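Local coordinates for amino acid ABC transporter, periplasmic amino acid-binding protein (Brucella ovis, PDB 4Z9N) that probably serves an amino acid ABC transporter as its periplasmic solute-binding component, and holds glutathione in its ligand pocket, at residues C49-S54 and K287-Y292; A234-E239 and G320-I325; A238-I243 and N313-K318; E294-N299 and I308-N313. All blocks are in the same frame, centred on the assembly; numbering follows the deposited sequence.

Contact 1 (C49-S54 and K287-Y292); sequences CRAVAS and KGVGNY
Arg50 CB meets Val289 CG1 at 3.7 Å, and the flat group beside this contact is the Arg50 carbonyl. Arg50 O accepts hydrogen bonds from Ser54 N on one face of its plane and from Ser54 OG on the other, the hydroxyl at 2.7 Å from Arg50 O and tilted 32° from that plane. With OG anti to its own carbonyl carbon (chi1 -50°), the Ser54 hydroxyl bends back along its helix to this oxygen, so the hydroxyl bonds within helix 44-57. What it offers across the contact is bulk: Ser54 OG rests 3.7 Å from Gly288 CA. Gly288 has no side chain, and the two backbones come close here, with Ser54 CA 5.7 Å from Gly288 CA.

Val289 fills the next position with both methyls. CG1 is turned toward Arg50 CB and Ala51 N, while CG2 packs 3.7 Å from Ala51 CB. Only the base of Arg50 belongs to this packing. Its extended chain carries the guanidinium away to the carbonyl oxygens of Pro60 and Trp41.

Just past Val289 the chain leaves helical geometry at Gly290, with positive phi, and Asn291 then N-caps the following helix through OD1. Helices 281-289 and 44-57 thus approach closely at Ser54, Ala51 and Gly288, with Val289 filling in beside them. Cys49 and Val52 of helix 44-57 lie on strand 21-25, and Cys49 and Arg50 on strand 63-67. That helix-covered parallel sheet, with strand order 2-1-3, is the core of a lobe of the type II periplasmic-binding-protein fold.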
loop_
_atom_site.group_PDB
_atom_site.type_symbol
_atom_site.label_atom_id
_atom_site.label_comp_id
_atom_site.label_asym_id
_atom_site.label_seq_id
_atom_site.Cartn_x
_atom_site.Cartn_y
_atom_site.Cartn_z
ATOM N N CYS D 49 9.645 4.876 14.977
ATOM C CA CYS D 49 9.265 5.987 15.856
ATOM C C CYS D 49 10.297 7.092 15.822
ATOM O O CYS D 49 9.965 8.279 15.728
ATOM C CB CYS D 49 9.108 5.525 17.297
ATOM S SG CYS D 49 7.817 4.323 17.558
ATOM N N ARG D 50 11.557 6.692 15.920
ATOM C CA ARG D 50 12.639 7.660 15.897
ATOM C C ARG D 50 12.724 8.347 14.537
ATOM O O ARG D 50 13.183 9.488 14.443
ATOM C CB ARG D 50 13.975 7.000 16.238
ATOM C CG ARG D 50 14.018 6.332 17.617
ATOM C CD ARG D 50 15.467 6.153 18.080
ATOM N NE ARG D 50 15.541 5.397 19.323
ATOM C CZ ARG D 50 15.383 5.928 20.533
ATOM N NH1 ARG D 50 15.142 7.223 20.678
ATOM N NH2 ARG D 50 15.456 5.153 21.605
ATOM N N ALA D 51 12.301 7.652 13.485
ATOM C CA ALA D 51 12.300 8.256 12.149
ATOM C C ALA D 51 11.308 9.423 12.081
ATOM O O ALA D 51 11.602 10.474 11.499
ATOM C CB ALA D 51 11.970 7.200 11.058
ATOM N N VAL D 52 10.140 9.240 12.680
ATOM C CA VAL D 52 9.144 10.298 12.720
ATOM C C VAL D 52 9.656 11.453 13.570
ATOM O O VAL D 52 9.519 12.615 13.192
ATOM C CB VAL D 52 7.805 9.766 13.238
ATOM C CG1 VAL D 52 6.795 10.886 13.386
ATOM C CG2 VAL D 52 7.283 8.697 12.280
ATOM N N ALA D 53 10.268 11.133 14.706
ATOM C CA ALA D 53 10.846 12.170 15.540
ATOM C C ALA D 53 11.934 12.937 14.787
ATOM O O ALA D 53 12.066 14.160 14.950
ATOM C CB ALA D 53 11.399 11.570 16.827
ATOM N N SER D 54 12.711 12.237 13.966
ATOM C CA SER D 54 13.772 12.916 13.214
ATOM C C SER D 54 13.182 13.827 12.144
ATOM O O SER D 54 13.637 14.946 11.951
ATOM C CB SER D 54 14.734 11.913 12.574
ATOM O OG SER D 54 15.198 10.959 13.509
ATOM N N LYS D 287 19.686 10.825 8.436
ATOM C CA LYS D 287 20.714 11.078 9.440
ATOM C C LYS D 287 20.356 10.440 10.780
ATOM O O LYS D 287 21.227 9.913 11.483
ATOM C CB LYS D 287 20.929 12.580 9.617
ATOM C CG LYS D 287 21.602 13.234 8.423
ATOM C CD LYS D 287 22.525 14.343 8.838
ATOM C CE LYS D 287 23.219 14.940 7.616
ATOM N NZ LYS D 287 23.623 16.365 7.820
ATOM N N GLY D 288 19.071 10.482 11.119
ATOM C CA GLY D 288 18.609 9.982 12.401
ATOM C C GLY D 288 18.610 8.469 12.541
ATOM O O GLY D 288 18.989 7.943 13.590
ATOM N N VAL D 289 18.185 7.763 11.494
ATOM C CA VAL D 289 17.964 6.318 11.601
ATOM C C VAL D 289 18.458 5.530 10.377
ATOM O O VAL D 289 18.428 4.301 10.388
ATOM C CB VAL D 289 16.465 6.012 11.844
ATOM C CG1 VAL D 289 15.996 6.573 13.213
ATOM C CG2 VAL D 289 15.618 6.559 10.702
ATOM N N GLY D 290 18.914 6.222 9.339
ATOM C CA GLY D 290 19.300 5.563 8.100
ATOM C C GLY D 290 18.084 5.200 7.258
ATOM O O GLY D 290 16.959 5.552 7.618
ATOM N N ASN D 291 18.285 4.495 6.143
ATOM C CA ASN D 291 17.140 4.165 5.281
ATOM C C ASN D 291 16.433 2.877 5.736
ATOM O O ASN D 291 16.844 2.241 6.715
ATOM C CB ASN D 291 17.563 4.065 3.794
ATOM C CG ASN D 291 18.476 2.868 3.490
ATOM O OD1 ASN D 291 18.249 1.741 3.940
ATOM N ND2 ASN D 291 19.500 3.113 2.673
ATOM N N TYR D 292 15.382 2.494 5.017
ATOM C CA TYR D 292 14.589 1.317 5.385
ATOM C C TYR D 292 15.452 0.058 5.540
ATOM O O TYR D 292 15.283 -0.706 6.482
ATOM C CB TYR D 292 13.502 1.049 4.343
ATOM C CG TYR D 292 12.635 -0.134 4.698
ATOM C CD1 TYR D 292 11.521 0.020 5.519
ATOM C CD2 TYR D 292 12.922 -1.403 4.217
ATOM C CE1 TYR D 292 10.717 -1.060 5.848
ATOM C CE2 TYR D 292 12.125 -2.497 4.555
ATOM C CZ TYR D 292 11.028 -2.315 5.363
ATOM O OH TYR D 292 10.243 -3.408 5.677
#

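Contact 2 (A234-E239 and G320-I325); sequences ALLNAE and GLQYGI
Van der Waals packing of Leu236 against the chain from Gln322 to Gly324 makes up most of this buried contact. Leu236 CB sits 3.7 Å from Gly324 CA, where the absence of a side chain lets the tail lie against the helix, the Leu236 CA only 4.8 Å from the Gly324 CA. Farther out the leucine splits its methyls. CD1 reaches Gln322 OE1 at 3.5 Å and passes near Tyr323 O, while CD2 lies 3.8 Å from Gln322 CB. The two side chains cross at about a right angle. A bend at chi2 (-76°) turns CD of Gln322 out of line with the start of its chain.

Helix 222-240 returns the chain to the lobe built on the parallel sheet of this type II binding-protein fold, and residues 320-325, part of the irregular C-terminal tail, lie buried against that helix.

Hydrogen bonding across the contact rests on Asn237. Its ND2 donates to Ile325 O at 2.8 Å with an N-H...O angle of 148°. Seen from the acceptor, the donor stands above the carbonyl plane; seen from Asn237, the oxygen lies close to the amide plane. ND2 also gives a hydrogen bond to Asn233 O, one turn back, and Asn233 OD1 accepts from Ile325 N. Both ends of Ile325 are therefore tied to helix 222-240.

Contacts between subunits use the same residues. Lys210 NZ of the second subunit hydrogen-bonds to both Asn237 OD1 and Gly324 O, and the ring of Tyr323 meets Tyr109 of that subunit edge-to-face.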
loop_
_atom_site.group_PDB
_atom_site.type_symbol
_atom_site.label_atom_id
_atom_site.label_comp_id
_atom_site.label_asym_id
_atom_site.label_seq_id
_atom_site.Cartn_x
_atom_site.Cartn_y
_atom_site.Cartn_z
ATOM N N ALA D 234 9.586 7.956 2.611
ATOM C CA ALA D 234 10.916 8.530 2.490
ATOM C C ALA D 234 11.959 7.458 2.783
ATOM O O ALA D 234 12.968 7.359 2.077
ATOM C CB ALA D 234 11.100 9.726 3.429
ATOM N N LEU D 235 11.719 6.659 3.817
ATOM C CA LEU D 235 12.653 5.583 4.152
ATOM C C LEU D 235 12.817 4.612 2.980
ATOM O O LEU D 235 13.933 4.161 2.680
ATOM C CB LEU D 235 12.185 4.821 5.396
ATOM C CG LEU D 235 12.307 5.588 6.719
ATOM C CD1 LEU D 235 11.572 4.853 7.832
ATOM C CD2 LEU D 235 13.777 5.796 7.080
ATOM N N LEU D 236 11.696 4.270 2.343
ATOM C CA LEU D 236 11.718 3.367 1.190
ATOM C C LEU D 236 12.433 3.989 -0.016
ATOM O O LEU D 236 13.290 3.350 -0.629
ATOM C CB LEU D 236 10.300 2.966 0.798
ATOM C CG LEU D 236 9.573 2.058 1.811
ATOM C CD1 LEU D 236 8.144 1.711 1.346
ATOM C CD2 LEU D 236 10.375 0.769 2.099
ATOM N N ASN D 237 12.063 5.223 -0.368
ATOM C CA ASN D 237 12.686 5.886 -1.515
ATOM C C ASN D 237 14.198 6.022 -1.325
ATOM O O ASN D 237 14.963 5.793 -2.268
ATOM C CB ASN D 237 12.055 7.267 -1.770
ATOM C CG ASN D 237 10.824 7.197 -2.663
ATOM O OD1 ASN D 237 10.933 7.118 -3.887
ATOM N ND2 ASN D 237 9.642 7.216 -2.051
ATOM N N ALA D 238 14.618 6.382 -0.115
ATOM C CA ALA D 238 16.040 6.555 0.170
ATOM C C ALA D 238 16.792 5.252 -0.064
ATOM O O ALA D 238 17.859 5.251 -0.686
ATOM C CB ALA D 238 16.256 7.046 1.593
ATOM N N GLU D 239 16.234 4.135 0.391
ATOM C CA GLU D 239 16.925 2.870 0.151
ATOM C C GLU D 239 16.994 2.601 -1.352
ATOM O O GLU D 239 18.057 2.249 -1.876
ATOM C CB GLU D 239 16.263 1.682 0.859
ATOM C CG GLU D 239 17.111 0.417 0.678
ATOM C CD GLU D 239 16.464 -0.865 1.154
ATOM O OE1 GLU D 239 15.235 -0.887 1.413
ATOM O OE2 GLU D 239 17.213 -1.863 1.281
ATOM N N GLY D 320 10.448 -7.933 -3.797
ATOM C CA GLY D 320 9.571 -7.804 -2.654
ATOM C C GLY D 320 8.339 -6.955 -2.900
ATOM O O GLY D 320 7.989 -6.677 -4.046
ATOM N N LEU D 321 7.699 -6.539 -1.811
ATOM C CA LEU D 321 6.450 -5.767 -1.859
ATOM C C LEU D 321 6.619 -4.302 -1.456
ATOM O O LEU D 321 5.670 -3.503 -1.572
ATOM C CB LEU D 321 5.401 -6.406 -0.934
ATOM C CG LEU D 321 5.028 -7.861 -1.197
ATOM C CD1 LEU D 321 3.966 -8.345 -0.191
ATOM C CD2 LEU D 321 4.510 -8.024 -2.643
ATOM N N GLN D 322 7.799 -3.926 -0.965
ATOM C CA GLN D 322 7.919 -2.594 -0.376
ATOM C C GLN D 322 8.156 -1.566 -1.454
ATOM O O GLN D 322 9.182 -1.579 -2.145
ATOM C CB GLN D 322 9.028 -2.541 0.689
ATOM C CG GLN D 322 8.692 -3.306 1.970
ATOM C CD GLN D 322 7.700 -2.557 2.857
ATOM O OE1 GLN D 322 7.261 -1.454 2.531
ATOM N NE2 GLN D 322 7.332 -3.169 3.975
ATOM N N TYR D 323 7.192 -0.665 -1.595
ATOM C CA TYR D 323 7.168 0.260 -2.731
ATOM C C TYR D 323 7.052 1.688 -2.243
ATOM O O TYR D 323 6.030 2.076 -1.696
ATOM C CB TYR D 323 6.000 -0.106 -3.649
ATOM C CG TYR D 323 5.823 0.701 -4.929
ATOM C CD1 TYR D 323 5.074 1.879 -4.929
ATOM C CD2 TYR D 323 6.323 0.234 -6.150
ATOM C CE1 TYR D 323 4.874 2.597 -6.098
ATOM C CE2 TYR D 323 6.109 0.945 -7.337
ATOM C CZ TYR D 323 5.387 2.120 -7.295
ATOM O OH TYR D 323 5.159 2.815 -8.454
ATOM N N GLY D 324 8.112 2.470 -2.409
ATOM C CA GLY D 324 8.069 3.851 -1.965
ATOM C C GLY D 324 7.281 4.682 -2.962
ATOM O O GLY D 324 7.634 4.770 -4.133
ATOM N N ILE D 325 6.191 5.277 -2.499
ATOM C CA ILE D 325 5.368 6.122 -3.349
ATOM C C ILE D 325 6.209 7.345 -3.696
ATOM O O ILE D 325 6.988 7.803 -2.869
ATOM C CB ILE D 325 4.028 6.455 -2.618
ATOM C CG1 ILE D 325 3.300 5.161 -2.262
ATOM C CG2 ILE D 325 3.112 7.318 -3.465
ATOM C CD1 ILE D 325 2.121 5.381 -1.356
#

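Contact 3 (A238-I243 and N313-K318); sequences AEEYGI and NAQWNK
Glu240 and Gln315, whose CA atoms are 7.2 Å apart, are the nearest CA pair between the end of helix 222-240 and a segment without regular structure. The helix finishes in a Schellman motif with Gly242, at positive phi, as its C-prime residue: Ile243 N bonds to Ala238 O and Gly242 N to Glu239 O.

Both glutamates on this last turn reach out extended, CG anti to the backbone N. Gln315 and Glu239 run antiparallel alongside one another, and Gln315 NE2 donates to Glu239 OE1 at 3.0 Å, nearly straight at 177°. The carboxylate and amide planes stand 84° apart, and the donor arrives from above the carboxylate. NE2 also bonds to Leu236 O, while Glu239 OE2 forms a salt bridge with Arg310 NH1.

Glu240 OE1 gathers three partners: Trp316 NE1, Lys210 NZ of the second subunit in a salt bridge, and a water that also donates to Gln315 OE1. Another water links Glu240 O to Asn317 ND2. CB of Asn317 covers one face of the indole over its centre. At the indole edge, Trp316 NE1 points its N-H in the ring plane at Glu240 OE1, 3.0 Å away, and meets that oxygen 75° out of the carboxylate plane.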
loop_
_atom_site.group_PDB
_atom_site.type_symbol
_atom_site.label_atom_id
_atom_site.label_comp_id
_atom_site.label_asym_id
_atom_site.label_seq_id
_atom_site.Cartn_x
_atom_site.Cartn_y
_atom_site.Cartn_z
ATOM N N ALA D 238 14.618 6.382 -0.115
ATOM C CA ALA D 238 16.040 6.555 0.170
ATOM C C ALA D 238 16.792 5.252 -0.064
ATOM O O ALA D 238 17.859 5.251 -0.686
ATOM C CB ALA D 238 16.256 7.046 1.593
ATOM N N GLU D 239 16.234 4.135 0.391
ATOM C CA GLU D 239 16.925 2.870 0.151
ATOM C C GLU D 239 16.994 2.601 -1.352
ATOM O O GLU D 239 18.057 2.249 -1.876
ATOM C CB GLU D 239 16.263 1.682 0.859
ATOM C CG GLU D 239 17.111 0.417 0.678
ATOM C CD GLU D 239 16.464 -0.865 1.154
ATOM O OE1 GLU D 239 15.235 -0.887 1.413
ATOM O OE2 GLU D 239 17.213 -1.863 1.281
ATOM N N GLU D 240 15.878 2.793 -2.049
ATOM C CA GLU D 240 15.845 2.565 -3.498
ATOM C C GLU D 240 16.907 3.399 -4.239
ATOM O O GLU D 240 17.495 2.947 -5.240
ATOM C CB GLU D 240 14.450 2.875 -4.067
ATOM C CG GLU D 240 14.320 2.481 -5.546
ATOM C CD GLU D 240 12.998 2.907 -6.175
ATOM O OE1 GLU D 240 11.997 3.020 -5.441
ATOM O OE2 GLU D 240 12.981 3.142 -7.406
ATOM N N TYR D 241 17.176 4.603 -3.735
ATOM C CA TYR D 241 18.121 5.499 -4.392
ATOM C C TYR D 241 19.540 5.402 -3.811
ATOM O O TYR D 241 20.410 6.175 -4.186
ATOM C CB TYR D 241 17.635 6.951 -4.314
ATOM C CG TYR D 241 16.282 7.242 -4.951
ATOM C CD1 TYR D 241 15.724 6.392 -5.892
ATOM C CD2 TYR D 241 15.573 8.388 -4.612
ATOM C CE1 TYR D 241 14.489 6.681 -6.478
ATOM C CE2 TYR D 241 14.347 8.680 -5.190
ATOM C CZ TYR D 241 13.808 7.823 -6.122
ATOM O OH TYR D 241 12.582 8.117 -6.693
ATOM N N GLY D 242 19.779 4.439 -2.927
ATOM C CA GLY D 242 21.109 4.223 -2.375
ATOM C C GLY D 242 21.579 5.316 -1.425
ATOM O O GLY D 242 22.790 5.557 -1.287
ATOM N N ILE D 243 20.619 5.973 -0.772
ATOM C CA ILE D 243 20.909 7.018 0.200
ATOM C C ILE D 243 20.914 6.405 1.587
ATOM O O ILE D 243 19.916 5.812 2.022
ATOM C CB ILE D 243 19.896 8.177 0.124
ATOM C CG1 ILE D 243 19.874 8.763 -1.280
ATOM C CG2 ILE D 243 20.277 9.281 1.131
ATOM C CD1 ILE D 243 18.640 9.577 -1.558
ATOM N N ASN D 313 9.610 -8.142 2.310
ATOM C CA ASN D 313 9.956 -6.773 2.657
ATOM C C ASN D 313 11.185 -6.287 1.918
ATOM O O ASN D 313 11.723 -5.225 2.229
ATOM C CB ASN D 313 10.118 -6.655 4.163
ATOM C CG ASN D 313 8.819 -6.946 4.868
ATOM O OD1 ASN D 313 7.860 -6.186 4.726
ATOM N ND2 ASN D 313 8.736 -8.096 5.532
ATOM N N ALA D 314 11.605 -7.045 0.909
ATOM C CA ALA D 314 12.570 -6.517 -0.039
ATOM C C ALA D 314 11.901 -5.399 -0.830
ATOM O O ALA D 314 10.676 -5.314 -0.902
ATOM C CB ALA D 314 13.095 -7.612 -0.992
ATOM N N GLN D 315 12.719 -4.529 -1.398
ATOM C CA GLN D 315 12.243 -3.519 -2.334
ATOM C C GLN D 315 11.443 -4.151 -3.468
ATOM O O GLN D 315 11.715 -5.278 -3.894
ATOM C CB GLN D 315 13.434 -2.749 -2.903
ATOM C CG GLN D 315 14.047 -1.706 -1.956
ATOM C CD GLN D 315 13.209 -0.450 -1.809
ATOM O OE1 GLN D 315 12.466 -0.078 -2.720
ATOM N NE2 GLN D 315 13.360 0.235 -0.681
ATOM N N TRP D 316 10.484 -3.386 -3.975
ATOM C CA TRP D 316 9.615 -3.807 -5.071
ATOM C C TRP D 316 10.402 -4.228 -6.314
ATOM O O TRP D 316 9.997 -5.147 -7.033
ATOM C CB TRP D 316 8.644 -2.657 -5.408
ATOM C CG TRP D 316 9.361 -1.456 -5.976
ATOM C CD1 TRP D 316 10.038 -0.481 -5.288
ATOM C CD2 TRP D 316 9.478 -1.130 -7.362
ATOM N NE1 TRP D 316 10.569 0.442 -6.181
ATOM C CE2 TRP D 316 10.236 0.061 -7.456
ATOM C CE3 TRP D 316 9.008 -1.730 -8.541
ATOM C CZ2 TRP D 316 10.533 0.669 -8.688
ATOM C CZ3 TRP D 316 9.304 -1.127 -9.764
ATOM C CH2 TRP D 316 10.070 0.055 -9.826
ATOM N N ASN D 317 11.532 -3.576 -6.568
ATOM C CA ASN D 317 12.313 -3.888 -7.762
ATOM C C ASN D 317 13.443 -4.860 -7.447
ATOM O O ASN D 317 14.369 -5.027 -8.247
ATOM C CB ASN D 317 12.876 -2.609 -8.404
ATOM C CG ASN D 317 13.758 -1.813 -7.465
ATOM O OD1 ASN D 317 13.862 -2.109 -6.276
ATOM N ND2 ASN D 317 14.407 -0.783 -8.006
ATOM N N LYS D 318 13.363 -5.493 -6.280
ATOM C CA LYS D 318 14.283 -6.560 -5.901
ATOM C C LYS D 318 13.494 -7.790 -5.445
ATOM O O LYS D 318 14.002 -8.606 -4.679
ATOM C CB LYS D 318 15.224 -6.109 -4.776
ATOM C CG LYS D 318 16.060 -4.875 -5.101
ATOM C CD LYS D 318 16.971 -5.096 -6.286
ATOM C CE LYS D 318 17.871 -3.893 -6.492
ATOM N NZ LYS D 318 18.766 -3.717 -5.317
HETATM O O HOH W 1 10.935 2.156 -3.060
HETATM O O HOH W 2 16.975 0.577 -6.850
#

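Contact 4 (E294-N299 and I308-N313); sequences EIFERN and IARGLN
Phe296, on helix 292-299, faces Arg310 on the irregular chain that follows, with their CA atoms 8.0 Å apart; Glu297 and Ile308 are the next nearest pair. The phenyl ring, its CG anti to the backbone N (chi1 -167°), projects from the helix into the curve of residues 308-313. Arg310 CD lies over the centre of one face, 3.5 Å above the ring plane, a CH-pi contact. At the edge Ile308 O lies in plane, 3.4 Å from Phe296 CE1. Asn313 CB packs 3.9 Å from Phe296 CE2.

Bends at chi2 and chi3 fold Arg310 back on its own chain. NE and NH2 grip Asn313 O side-on, NE at 2.9 Å from that oxygen and NH2 at 3.0 Å, with the oxygen in the guanidinium plane. NH1 forms a salt bridge to Glu239 OE2 and also donates to a water.

That water donates in turn to Glu297 OE2; a second donates to OE2 and to Ile308 O, while OE1 bonds to Ser302. The chemistry is thus divided: methylene packs on the ring, and the guanidinium's orientation is fixed by the paired bonds to Asn313 O and the salt bridge to Glu239. The Glu297 carboxylate, 5.4 Å from OE2 to Arg310 NH1, probably adds only a water-screened attraction.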
loop_
_atom_site.group_PDB
_atom_site.type_symbol
_atom_site.label_atom_id
_atom_site.label_comp_id
_atom_site.label_asym_id
_atom_site.label_seq_id
_atom_site.Cartn_x
_atom_site.Cartn_y
_atom_site.Cartn_z
ATOM N N GLU D 294 18.610 -0.179 6.153
ATOM C CA GLU D 294 19.486 -0.062 7.301
ATOM C C GLU D 294 18.742 -0.362 8.603
ATOM O O GLU D 294 19.302 -1.003 9.495
ATOM C CB GLU D 294 20.120 1.320 7.348
ATOM C CG GLU D 294 21.011 1.624 6.143
ATOM C CD GLU D 294 21.769 2.909 6.330
ATOM O OE1 GLU D 294 22.907 2.859 6.873
ATOM O OE2 GLU D 294 21.232 3.969 5.950
ATOM N N ILE D 295 17.487 0.079 8.698
ATOM C CA ILE D 295 16.657 -0.211 9.861
ATOM C C ILE D 295 16.394 -1.706 9.931
ATOM O O ILE D 295 16.475 -2.309 11.004
ATOM C CB ILE D 295 15.329 0.581 9.818
ATOM C CG1 ILE D 295 15.599 2.084 9.932
ATOM C CG2 ILE D 295 14.382 0.128 10.923
ATOM C CD1 ILE D 295 14.358 2.931 9.655
ATOM N N PHE D 296 16.095 -2.301 8.781
ATOM C CA PHE D 296 15.827 -3.736 8.700
ATOM C C PHE D 296 17.047 -4.530 9.156
ATOM O O PHE D 296 16.960 -5.378 10.040
ATOM C CB PHE D 296 15.431 -4.137 7.264
ATOM C CG PHE D 296 14.855 -5.521 7.152
ATOM C CD1 PHE D 296 15.676 -6.636 7.202
ATOM C CD2 PHE D 296 13.486 -5.708 6.991
ATOM C CE1 PHE D 296 15.147 -7.911 7.108
ATOM C CE2 PHE D 296 12.954 -6.979 6.890
ATOM C CZ PHE D 296 13.781 -8.081 6.955
ATOM N N GLU D 297 18.199 -4.245 8.559
ATOM C CA GLU D 297 19.373 -5.062 8.814
ATOM C C GLU D 297 19.891 -5.008 10.253
ATOM O O GLU D 297 20.284 -6.039 10.807
ATOM C CB GLU D 297 20.486 -4.661 7.847
ATOM C CG GLU D 297 20.238 -5.209 6.447
ATOM C CD GLU D 297 20.099 -6.727 6.452
ATOM O OE1 GLU D 297 20.939 -7.385 7.096
ATOM O OE2 GLU D 297 19.160 -7.264 5.830
ATOM N N ARG D 298 19.904 -3.826 10.864
ATOM C CA ARG D 298 20.500 -3.691 12.190
ATOM C C ARG D 298 19.613 -4.314 13.265
ATOM O O ARG D 298 20.094 -4.682 14.338
ATOM C CB ARG D 298 20.766 -2.214 12.520
ATOM C CG ARG D 298 19.549 -1.446 13.042
ATOM C CD ARG D 298 19.936 -0.078 13.584
ATOM N NE ARG D 298 20.538 0.744 12.540
ATOM C CZ ARG D 298 19.918 1.739 11.914
ATOM N NH1 ARG D 298 18.680 2.081 12.249
ATOM N NH2 ARG D 298 20.554 2.420 10.972
ATOM N N ASN D 299 18.320 -4.424 12.979
ATOM C CA ASN D 299 17.369 -4.883 13.989
ATOM C C ASN D 299 16.931 -6.329 13.813
ATOM O O ASN D 299 16.832 -7.067 14.790
ATOM C CB ASN D 299 16.132 -3.991 13.976
ATOM C CG ASN D 299 16.406 -2.621 14.538
ATOM O OD1 ASN D 299 16.773 -2.482 15.705
ATOM N ND2 ASN D 299 16.206 -1.598 13.720
ATOM N N ILE D 308 16.545 -12.571 9.798
ATOM C CA ILE D 308 15.399 -12.689 8.898
ATOM C C ILE D 308 15.746 -12.194 7.487
ATOM O O ILE D 308 16.330 -11.129 7.328
ATOM C CB ILE D 308 14.204 -11.913 9.457
ATOM C CG1 ILE D 308 13.828 -12.456 10.846
ATOM C CG2 ILE D 308 13.042 -11.933 8.469
ATOM C CD1 ILE D 308 12.607 -11.737 11.478
ATOM N N ALA D 309 15.390 -12.960 6.463
ATOM C CA ALA D 309 15.650 -12.525 5.087
ATOM C C ALA D 309 14.635 -11.457 4.703
ATOM O O ALA D 309 13.524 -11.443 5.240
ATOM C CB ALA D 309 15.580 -13.692 4.126
ATOM N N ARG D 310 15.013 -10.563 3.790
ATOM C CA ARG D 310 14.102 -9.479 3.372
ATOM C C ARG D 310 12.755 -10.037 2.899
ATOM O O ARG D 310 11.697 -9.582 3.338
ATOM C CB ARG D 310 14.739 -8.626 2.263
ATOM C CG ARG D 310 15.842 -7.654 2.749
ATOM C CD ARG D 310 15.326 -6.546 3.676
ATOM N NE ARG D 310 14.529 -5.542 2.966
ATOM C CZ ARG D 310 15.017 -4.428 2.424
ATOM N NH1 ARG D 310 16.322 -4.149 2.491
ATOM N NH2 ARG D 310 14.200 -3.592 1.801
ATOM N N GLY D 311 12.802 -11.031 2.021
ATOM C CA GLY D 311 11.591 -11.682 1.548
ATOM C C GLY D 311 10.560 -10.712 1.011
ATOM O O GLY D 311 10.837 -9.944 0.094
ATOM N N LEU D 312 9.371 -10.726 1.606
ATOM C CA LEU D 312 8.303 -9.828 1.166
ATOM C C LEU D 312 8.673 -8.381 1.394
ATOM O O LEU D 312 8.097 -7.489 0.778
ATOM C CB LEU D 312 6.998 -10.127 1.908
ATOM C CG LEU D 312 6.376 -11.492 1.669
ATOM C CD1 LEU D 312 5.118 -11.626 2.556
ATOM C CD2 LEU D 312 6.047 -11.648 0.198
ATOM N N ASN D 313 9.610 -8.142 2.310
ATOM C CA ASN D 313 9.956 -6.773 2.657
ATOM C C ASN D 313 11.185 -6.287 1.918
ATOM O O ASN D 313 11.723 -5.225 2.229
ATOM C CB ASN D 313 10.118 -6.655 4.163
ATOM C CG ASN D 313 8.819 -6.946 4.868
ATOM O OD1 ASN D 313 7.860 -6.186 4.726
ATOM N ND2 ASN D 313 8.736 -8.096 5.532
HETATM O O HOH W 3 18.642 -5.474 3.592
HETATM O O HOH W 4 18.390 -9.840 5.579
#

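How the contacts relate
Helix 222-240 carries contacts 2 and 3, whose centres lie about 5 Å apart and which both touch the second subunit. Contact 1 joins helices 44-57 and 281-289, its centre about 14 to 16 Å from those of the other three; contact 4 lies about 13 Å from contact 2 and 11 Å from contact 3. Along the chain the segments of contact 1 alternate with those of contacts 2 and 3, whereas contact 4 follows it and is nested inside the loops those two close. Helices 281-289 and 292-299, consecutive in sequence, link contact 1 to contact 4 through Val289 O and Arg298 NH2. Arg310 joins contact 4 to the shared Glu239. Together the contacts bind the C-terminal helices and tail onto one lobe.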